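Local atomic coordinates of endonuclease V (Streptomyces avermitilis, PDB entry 3GOC), a protein that probably nicks double-stranded DNA at the second phosphodiester bond 3' to a deoxyinosine, a magnesium-dependent step in the repair of deaminated bases. Residues Gly78-Pro83 with Ala90-Pro95; Ala19-Leu24 with Pro86-Phe91; Ala58-Leu63 with Ala99-Leu104. All coordinates share one frame; numbering follows the deposited sequence.

Interaction 1 (Gly78-Pro83 with Ala90-Pro95); sequences GEVSFP and AFREIP
Two hydrogen bonds, both donated by S81, tie the exit of strand 70-79 to the N-cap turn of the next helix, 94-102. The backbone N of S81 points straight at R92 O (3.3 Å, N-H...O angle 175°), meeting it on a lone pair in the carbonyl plane. The hydroxyl of S81 sits in the crowded position between its own backbone N and carbonyl carbon (chi1 48°), which carries OG to within 2.6 Å of F91 O, to which it donates, again on a lone pair. F91 O is gripped a second time by W10 NE1. One serine, through its N-H and its hydroxyl, thus holds two successive carbonyls of the turn. The turn itself is tightened by A90 O, which accepts from E93 N and I94 N, with E93 at the N-cap position. CD of P95 lies against the hydroxyl, 3.6 Å from S81 OG.

Van der Waals contacts flank these bonds. CB of F82 meets CB of F91 at 3.7 Å, and the two side chains run alongside one another; their rings are oblique, with planes at 48° and centroids 5.7 Å apart. V80 CG1 lies 3.9 Å from R92 CB, while CG of R92 lies 3.3 Å from F82 O. Past that point the arginine bends at chi3, and its NE bonds back to L89 O.

E93 turns away from the 78-83 segment; its OE2 is hydrogen-bonded to Y49 OH, and its side chain is about 7 Å from a bound magnesium ion at the nearest atoms. R92 touches Y84, predicted to interact with target DNA, and Y49 of strand 41-49. F82 and F91 rest on A17 of helix 14-24, and F91 also meets H129 of helix 126-134 edge-to-face.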
loop_
_atom_site.group_PDB
_atom_site.type_symbol
_atom_site.label_atom_id
_atom_site.label_comp_id
_atom_site.label_asym_id
_atom_site.label_seq_id
_atom_site.Cartn_x
_atom_site.Cartn_y
_atom_site.Cartn_z
ATOM N N GLY A 78 -3.836 32.775 0.920
ATOM C CA GLY A 78 -4.284 33.402 -0.309
ATOM C C GLY A 78 -5.677 33.997 -0.266
ATOM O O GLY A 78 -6.456 33.726 0.645
ATOM N N GLU A 79 -5.973 34.834 -1.252
ATOM C CA GLU A 79 -7.291 35.438 -1.373
ATOM C C GLU A 79 -8.167 34.386 -2.049
ATOM O O GLU A 79 -7.753 33.782 -3.040
ATOM C CB GLU A 79 -7.228 36.681 -2.263
ATOM C CG GLU A 79 -6.502 37.869 -1.653
ATOM C CD GLU A 79 -6.326 39.001 -2.649
ATOM O OE1 GLU A 79 -7.241 39.207 -3.474
ATOM O OE2 GLU A 79 -5.286 39.695 -2.598
ATOM N N VAL A 80 -9.361 34.148 -1.512
ATOM C CA VAL A 80 -10.259 33.182 -2.131
ATOM C C VAL A 80 -10.474 33.692 -3.552
ATOM O O VAL A 80 -10.906 34.827 -3.765
ATOM C CB VAL A 80 -11.579 33.081 -1.353
ATOM C CG1 VAL A 80 -12.570 32.210 -2.112
ATOM C CG2 VAL A 80 -11.301 32.489 0.020
ATOM N N SER A 81 -10.160 32.843 -4.525
ATOM C CA SER A 81 -10.216 33.237 -5.930
ATOM C C SER A 81 -11.461 32.962 -6.765
ATOM O O SER A 81 -11.436 33.139 -7.985
ATOM C CB SER A 81 -8.998 32.656 -6.647
ATOM O OG SER A 81 -8.842 31.286 -6.331
ATOM N N PHE A 82 -12.546 32.545 -6.128
ATOM C CA PHE A 82 -13.778 32.281 -6.856
ATOM C C PHE A 82 -14.926 32.191 -5.862
ATOM O O PHE A 82 -14.733 31.803 -4.712
ATOM C CB PHE A 82 -13.671 30.951 -7.621
ATOM C CG PHE A 82 -14.607 30.846 -8.794
ATOM C CD1 PHE A 82 -14.358 31.562 -9.962
ATOM C CD2 PHE A 82 -15.746 30.047 -8.726
ATOM C CE1 PHE A 82 -15.230 31.486 -11.040
ATOM C CE2 PHE A 82 -16.624 29.964 -9.800
ATOM C CZ PHE A 82 -16.365 30.686 -10.962
ATOM N N PRO A 83 -16.137 32.579 -6.282
ATOM C CA PRO A 83 -17.284 32.499 -5.374
ATOM C C PRO A 83 -17.590 31.027 -5.084
ATOM O O PRO A 83 -17.073 30.135 -5.759
ATOM C CB PRO A 83 -18.400 33.185 -6.163
ATOM C CG PRO A 83 -18.005 32.962 -7.586
ATOM C CD PRO A 83 -16.516 33.197 -7.563
ATOM N N ALA A 90 -12.771 24.036 -6.673
ATOM C CA ALA A 90 -11.321 24.092 -6.809
ATOM C C ALA A 90 -10.832 25.467 -7.246
ATOM O O ALA A 90 -9.698 25.855 -6.951
ATOM C CB ALA A 90 -10.842 23.044 -7.798
ATOM N N PHE A 91 -11.674 26.206 -7.960
ATOM C CA PHE A 91 -11.258 27.525 -8.413
ATOM C C PHE A 91 -11.049 28.521 -7.283
ATOM O O PHE A 91 -10.495 29.600 -7.494
ATOM C CB PHE A 91 -12.242 28.081 -9.442
ATOM C CG PHE A 91 -12.170 27.378 -10.764
ATOM C CD1 PHE A 91 -12.941 26.241 -11.008
ATOM C CD2 PHE A 91 -11.293 27.822 -11.752
ATOM C CE1 PHE A 91 -12.833 25.551 -12.218
ATOM C CE2 PHE A 91 -11.174 27.144 -12.963
ATOM C CZ PHE A 91 -11.949 26.005 -13.199
ATOM N N ARG A 92 -11.472 28.153 -6.078
ATOM C CA ARG A 92 -11.302 29.016 -4.917
ATOM C C ARG A 92 -9.929 28.855 -4.269
ATOM O O ARG A 92 -9.420 29.793 -3.658
ATOM C CB ARG A 92 -12.330 28.678 -3.832
ATOM C CG ARG A 92 -13.781 28.693 -4.249
ATOM C CD ARG A 92 -14.649 28.342 -3.047
ATOM N NE ARG A 92 -14.376 26.985 -2.573
ATOM C CZ ARG A 92 -14.733 26.514 -1.379
ATOM N NH1 ARG A 92 -15.380 27.290 -0.519
ATOM N NH2 ARG A 92 -14.458 25.261 -1.047
ATOM N N GLU A 93 -9.333 27.673 -4.421
ATOM C CA GLU A 93 -8.080 27.354 -3.742
ATOM C C GLU A 93 -6.864 26.928 -4.538
ATOM O O GLU A 93 -5.767 26.897 -3.986
ATOM C CB GLU A 93 -8.363 26.267 -2.709
ATOM C CG GLU A 93 -8.944 25.010 -3.329
ATOM C CD GLU A 93 -9.342 23.976 -2.302
ATOM O OE1 GLU A 93 -8.567 23.019 -2.081
ATOM O OE2 GLU A 93 -10.429 24.137 -1.719
ATOM N N ILE A 94 -7.030 26.599 -5.812
ATOM C CA ILE A 94 -5.889 26.159 -6.602
ATOM C C ILE A 94 -4.667 27.077 -6.548
ATOM O O ILE A 94 -3.552 26.603 -6.348
ATOM C CB ILE A 94 -6.328 25.895 -8.051
ATOM C CG1 ILE A 94 -7.069 24.558 -8.091
ATOM C CG2 ILE A 94 -5.139 25.878 -8.995
ATOM C CD1 ILE A 94 -8.015 24.434 -9.235
ATOM N N PRO A 95 -4.855 28.395 -6.714
ATOM C CA PRO A 95 -3.691 29.290 -6.666
ATOM C C PRO A 95 -2.892 29.183 -5.362
ATOM O O PRO A 95 -1.654 29.207 -5.361
ATOM C CB PRO A 95 -4.314 30.674 -6.842
ATOM C CG PRO A 95 -5.509 30.397 -7.700
ATOM C CD PRO A 95 -6.075 29.137 -7.077
#

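Interaction 2 (Ala19-Leu24 with Pro86-Phe91); sequences AVQDEL and PGLLAF
The side chain of Q21 leaves helix 14-24 with CG anti to the carbonyl carbon (chi1 -62°) and then runs extended (chi2 -176°), so that its amide arrives at the turn formed by G87 and L88. There NE2 donates to G87 O at 3.1 Å in a fairly straight bond (N-H...O 161°) that lies in the carbonyl plane and close to the plane of the amide. A helix side chain thus holds the backbone of the loop between strand 70-79 and helix 94-102. A water donates to both Q21 OE1, at 2.7 Å, and G87 O, closing a small ring, consistent with NE2 donating and OE1 accepting. G87 O also accepts from H120 NE2. The backbone of G87 itself calls for glycine, since a CB would jam against P86 O. L88 CD2 lies against the amide end, 3.3 Å from Q21 OE1.

The ring of F91 enters edge-on: Q21 CG lies 3.6 Å from CE1, and V20 CB 4.0 Å from CZ, both near the ring plane. An alanine in place of Q21 would probably loosen the turn from the helix, losing the bond to G87 O, the water bridge and the methylene against F91.

L88 also packs along helix 14-24 on E14, A17 and R18, whereas L24 reaches H129 and L133 of helix 126-134.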
loop_
_atom_site.group_PDB
_atom_site.type_symbol
_atom_site.label_atom_id
_atom_site.label_comp_id
_atom_site.label_asym_id
_atom_site.label_seq_id
_atom_site.Cartn_x
_atom_site.Cartn_y
_atom_site.Cartn_z
ATOM N N ALA A 19 -15.613 26.149 -18.684
ATOM C CA ALA A 19 -14.867 26.074 -19.936
ATOM C C ALA A 19 -13.425 25.661 -19.654
ATOM O O ALA A 19 -12.840 24.890 -20.414
ATOM C CB ALA A 19 -14.908 27.421 -20.655
ATOM N N VAL A 20 -12.855 26.173 -18.566
ATOM C CA VAL A 20 -11.484 25.824 -18.197
ATOM C C VAL A 20 -11.435 24.337 -17.862
ATOM O O VAL A 20 -10.517 23.628 -18.273
ATOM C CB VAL A 20 -10.982 26.651 -16.977
ATOM C CG1 VAL A 20 -9.638 26.110 -16.488
ATOM C CG2 VAL A 20 -10.841 28.119 -17.360
ATOM N N GLN A 21 -12.430 23.857 -17.123
ATOM C CA GLN A 21 -12.467 22.443 -16.759
ATOM C C GLN A 21 -12.532 21.546 -17.988
ATOM O O GLN A 21 -11.800 20.563 -18.077
ATOM C CB GLN A 21 -13.672 22.149 -15.862
ATOM C CG GLN A 21 -13.668 22.898 -14.540
ATOM C CD GLN A 21 -14.836 22.502 -13.661
ATOM O OE1 GLN A 21 -15.974 22.448 -14.121
ATOM N NE2 GLN A 21 -14.566 22.242 -12.385
ATOM N N ASP A 22 -13.408 21.876 -18.931
ATOM C CA ASP A 22 -13.534 21.050 -20.127
ATOM C C ASP A 22 -12.277 21.080 -20.993
ATOM O O ASP A 22 -11.966 20.106 -21.677
ATOM C CB ASP A 22 -14.750 21.475 -20.956
ATOM C CG ASP A 22 -16.064 21.221 -20.236
ATOM O OD1 ASP A 22 -16.113 20.305 -19.386
ATOM O OD2 ASP A 22 -17.049 21.925 -20.532
ATOM N N GLU A 23 -11.552 22.191 -20.955
ATOM C CA GLU A 23 -10.336 22.325 -21.745
ATOM C C GLU A 23 -9.143 21.620 -21.100
ATOM O O GLU A 23 -8.381 20.932 -21.780
ATOM C CB GLU A 23 -10.026 23.806 -21.963
ATOM C CG GLU A 23 -11.098 24.522 -22.782
ATOM C CD GLU A 23 -11.040 26.034 -22.660
ATOM O OE1 GLU A 23 -11.873 26.719 -23.296
ATOM O OE2 GLU A 23 -10.167 26.544 -21.927
ATOM N N LEU A 24 -8.991 21.780 -19.788
ATOM C CA LEU A 24 -7.881 21.159 -19.072
ATOM C C LEU A 24 -8.049 19.657 -18.841
ATOM O O LEU A 24 -7.061 18.942 -18.653
ATOM C CB LEU A 24 -7.659 21.856 -17.724
ATOM C CG LEU A 24 -7.123 23.291 -17.754
ATOM C CD1 LEU A 24 -6.955 23.803 -16.330
ATOM C CD2 LEU A 24 -5.790 23.329 -18.496
ATOM N N PRO A 86 -20.862 24.927 -6.114
ATOM C CA PRO A 86 -20.627 23.482 -6.147
ATOM C C PRO A 86 -20.241 23.038 -7.554
ATOM O O PRO A 86 -20.868 23.440 -8.535
ATOM C CB PRO A 86 -21.967 22.914 -5.699
ATOM C CG PRO A 86 -22.410 23.940 -4.683
ATOM C CD PRO A 86 -22.109 25.245 -5.395
ATOM N N GLY A 87 -19.201 22.215 -7.644
ATOM C CA GLY A 87 -18.737 21.748 -8.938
ATOM C C GLY A 87 -17.563 22.568 -9.440
ATOM O O GLY A 87 -16.840 22.146 -10.344
ATOM N N LEU A 88 -17.372 23.744 -8.850
ATOM C CA LEU A 88 -16.275 24.640 -9.228
ATOM C C LEU A 88 -15.495 25.085 -7.998
ATOM O O LEU A 88 -14.823 26.114 -8.023
ATOM C CB LEU A 88 -16.829 25.878 -9.937
ATOM C CG LEU A 88 -17.659 25.650 -11.203
ATOM C CD1 LEU A 88 -18.269 26.972 -11.646
ATOM C CD2 LEU A 88 -16.792 25.072 -12.315
ATOM N N LEU A 89 -15.577 24.302 -6.929
ATOM C CA LEU A 89 -14.912 24.645 -5.681
ATOM C C LEU A 89 -13.394 24.770 -5.758
ATOM O O LEU A 89 -12.794 25.533 -4.999
ATOM C CB LEU A 89 -15.298 23.635 -4.602
ATOM C CG LEU A 89 -16.789 23.594 -4.252
ATOM C CD1 LEU A 89 -17.001 22.629 -3.102
ATOM C CD2 LEU A 89 -17.274 24.983 -3.876
ATOM N N ALA A 90 -12.771 24.036 -6.673
ATOM C CA ALA A 90 -11.321 24.092 -6.809
ATOM C C ALA A 90 -10.832 25.467 -7.246
ATOM O O ALA A 90 -9.698 25.855 -6.951
ATOM C CB ALA A 90 -10.842 23.044 -7.798
ATOM N N PHE A 91 -11.674 26.206 -7.960
ATOM C CA PHE A 91 -11.258 27.525 -8.413
ATOM C C PHE A 91 -11.049 28.521 -7.283
ATOM O O PHE A 91 -10.495 29.600 -7.494
ATOM C CB PHE A 91 -12.242 28.081 -9.442
ATOM C CG PHE A 91 -12.170 27.378 -10.764
ATOM C CD1 PHE A 91 -12.941 26.241 -11.008
ATOM C CD2 PHE A 91 -11.293 27.822 -11.752
ATOM C CE1 PHE A 91 -12.833 25.551 -12.218
ATOM C CE2 PHE A 91 -11.174 27.144 -12.963
ATOM C CZ PHE A 91 -11.949 26.005 -13.199
HETATM O O HOH W 1 -18.403 21.867 -12.993
#

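Interaction 3 (Ala58-Leu63 with Ala99-Leu104); sequences AAAVVL and AALDAL
No ring or side-chain amide enters this contact; its flat groups are the peptide units of strand 55-64, touched at their carbonyl oxygens by methyl groups. A100 CB lies 3.9 Å from A58 O, and L104 CD2 3.8 Å from A60 O. No hydrogen bond crosses between the segments, so the join is van der Waals contact, methyl on methyl and methyl on backbone oxygen.

The residues facing the helix alternate along the strand: A58, A60 and V62 present their side chains to it, with A59 and V61 turned to the other face of the sheet. Because A58, A60 and A100 carry only methyl groups, the backbones come close, with A59 CA 5.9 Å from A100 CA. A100 CB rests between the two alanines, 4.1 Å from A58 CB and slightly farther from A60 CB. The methyl of A60 is met by two leucines, L101 through CD2 at 4.0 Å and L104 through CD1 at the same distance. L104, in the loop after helix 94-102, has CG anti to the carbonyl carbon (chi1 -70°), which carries its forked end to the strand. V62 CG2, anti to the carbonyl carbon, is the branch that both L104 methyls meet, the nearer being CD1 at 3.6 Å, and the two side chains cross obliquely.

Helix-on-sheet packing of this kind belongs to the RNase H-like fold of the family. Strand 55-64 lies between strands 41-49 and 70-79, A59 pairing through its backbone with the magnesium ligand D46 and A60 with A74. On the helix side, A58 packs on V47 and L104 on A74. The other face is lined by helix 211-228, where A59 meets L219 and C220, and V61 meets R215.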
loop_
_atom_site.group_PDB
_atom_site.type_symbol
_atom_site.label_atom_id
_atom_site.label_comp_id
_atom_site.label_asym_id
_atom_site.label_seq_id
_atom_site.Cartn_x
_atom_site.Cartn_y
_atom_site.Cartn_z
ATOM N N ALA A 58 -3.468 27.080 2.562
ATOM C CA ALA A 58 -3.139 25.752 2.074
ATOM C C ALA A 58 -1.887 25.225 2.743
ATOM O O ALA A 58 -0.998 25.993 3.116
ATOM C CB ALA A 58 -2.935 25.786 0.572
ATOM N N ALA A 59 -1.835 23.910 2.911
ATOM C CA ALA A 59 -0.673 23.271 3.501
ATOM C C ALA A 59 -0.272 22.084 2.646
ATOM O O ALA A 59 -1.115 21.407 2.060
ATOM C CB ALA A 59 -0.975 22.803 4.924
ATOM N N ALA A 60 1.031 21.858 2.560
ATOM C CA ALA A 60 1.564 20.723 1.826
ATOM C C ALA A 60 2.546 20.071 2.786
ATOM O O ALA A 60 3.443 20.732 3.310
ATOM C CB ALA A 60 2.282 21.185 0.565
ATOM N N VAL A 61 2.353 18.784 3.044
ATOM C CA VAL A 61 3.236 18.055 3.941
ATOM C C VAL A 61 3.810 16.862 3.204
ATOM O O VAL A 61 3.076 15.981 2.764
ATOM C CB VAL A 61 2.491 17.568 5.197
ATOM C CG1 VAL A 61 3.455 16.810 6.104
ATOM C CG2 VAL A 61 1.891 18.753 5.944
ATOM N N VAL A 62 5.133 16.854 3.064
ATOM C CA VAL A 62 5.844 15.795 2.359
ATOM C C VAL A 62 6.317 14.715 3.321
ATOM O O VAL A 62 6.961 15.009 4.330
ATOM C CB VAL A 62 7.081 16.353 1.626
ATOM C CG1 VAL A 62 7.704 15.270 0.772
ATOM C CG2 VAL A 62 6.691 17.548 0.777
ATOM N N LEU A 63 5.985 13.468 3.011
ATOM C CA LEU A 63 6.393 12.343 3.844
ATOM C C LEU A 63 7.350 11.422 3.104
ATOM O O LEU A 63 7.357 11.364 1.873
ATOM C CB LEU A 63 5.184 11.494 4.251
ATOM C CG LEU A 63 3.959 12.164 4.870
ATOM C CD1 LEU A 63 2.900 11.105 5.141
ATOM C CD2 LEU A 63 4.354 12.872 6.149
ATOM N N ALA A 99 0.871 27.569 -4.534
ATOM C CA ALA A 99 1.851 28.362 -3.795
ATOM C C ALA A 99 2.481 27.566 -2.652
ATOM O O ALA A 99 3.686 27.668 -2.393
ATOM C CB ALA A 99 1.196 29.632 -3.257
ATOM N N ALA A 100 1.671 26.778 -1.954
ATOM C CA ALA A 100 2.201 25.976 -0.857
ATOM C C ALA A 100 3.166 24.935 -1.413
ATOM O O ALA A 100 4.230 24.698 -0.840
ATOM C CB ALA A 100 1.062 25.294 -0.089
ATOM N N LEU A 101 2.800 24.306 -2.529
ATOM C CA LEU A 101 3.682 23.302 -3.128
ATOM C C LEU A 101 4.979 23.953 -3.588
ATOM O O LEU A 101 6.066 23.402 -3.393
ATOM C CB LEU A 101 2.990 22.626 -4.319
ATOM C CG LEU A 101 1.828 21.690 -3.969
ATOM C CD1 LEU A 101 1.021 21.419 -5.223
ATOM C CD2 LEU A 101 2.351 20.388 -3.370
ATOM N N ASP A 102 4.868 25.131 -4.193
ATOM C CA ASP A 102 6.055 25.839 -4.676
ATOM C C ASP A 102 6.989 26.238 -3.541
ATOM O O ASP A 102 8.192 26.404 -3.749
ATOM C CB ASP A 102 5.659 27.091 -5.466
ATOM C CG ASP A 102 5.067 26.762 -6.824
ATOM O OD1 ASP A 102 5.319 25.650 -7.333
ATOM O OD2 ASP A 102 4.366 27.627 -7.393
ATOM N N ALA A 103 6.434 26.394 -2.342
ATOM C CA ALA A 103 7.225 26.786 -1.182
ATOM C C ALA A 103 8.010 25.627 -0.574
ATOM O O ALA A 103 8.861 25.836 0.290
ATOM C CB ALA A 103 6.325 27.414 -0.127
ATOM N N LEU A 104 7.723 24.408 -1.019
ATOM C CA LEU A 104 8.429 23.237 -0.509
ATOM C C LEU A 104 9.868 23.229 -0.993
ATOM O O LEU A 104 10.176 23.733 -2.069
ATOM C CB LEU A 104 7.752 21.952 -0.976
ATOM C CG LEU A 104 6.379 21.621 -0.388
ATOM C CD1 LEU A 104 5.777 20.455 -1.154
ATOM C CD2 LEU A 104 6.509 21.291 1.096
#

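From the N terminus, helix 14-24 supplies the first half of interaction 2, whose loop closes only at 86-91, after the first three strands of the sheet. Strand 55-64 lies inside that loop and begins interaction 3, which closes beyond it at 99-104; the two therefore cross. Interaction 1 is the shortest closure, 78-83 onto 90-95, and is nested within interaction 3. It shares A90 and F91 with interaction 2, and F82 CE2 touches L88 CD1 at 3.9 Å where the two meet. Interaction 3 fastens the later part of helix 94-102 to strand 55-64, interaction 1 the turn before its start to the residues that follow strand 70-79, while interaction 2 brings in helix 14-24.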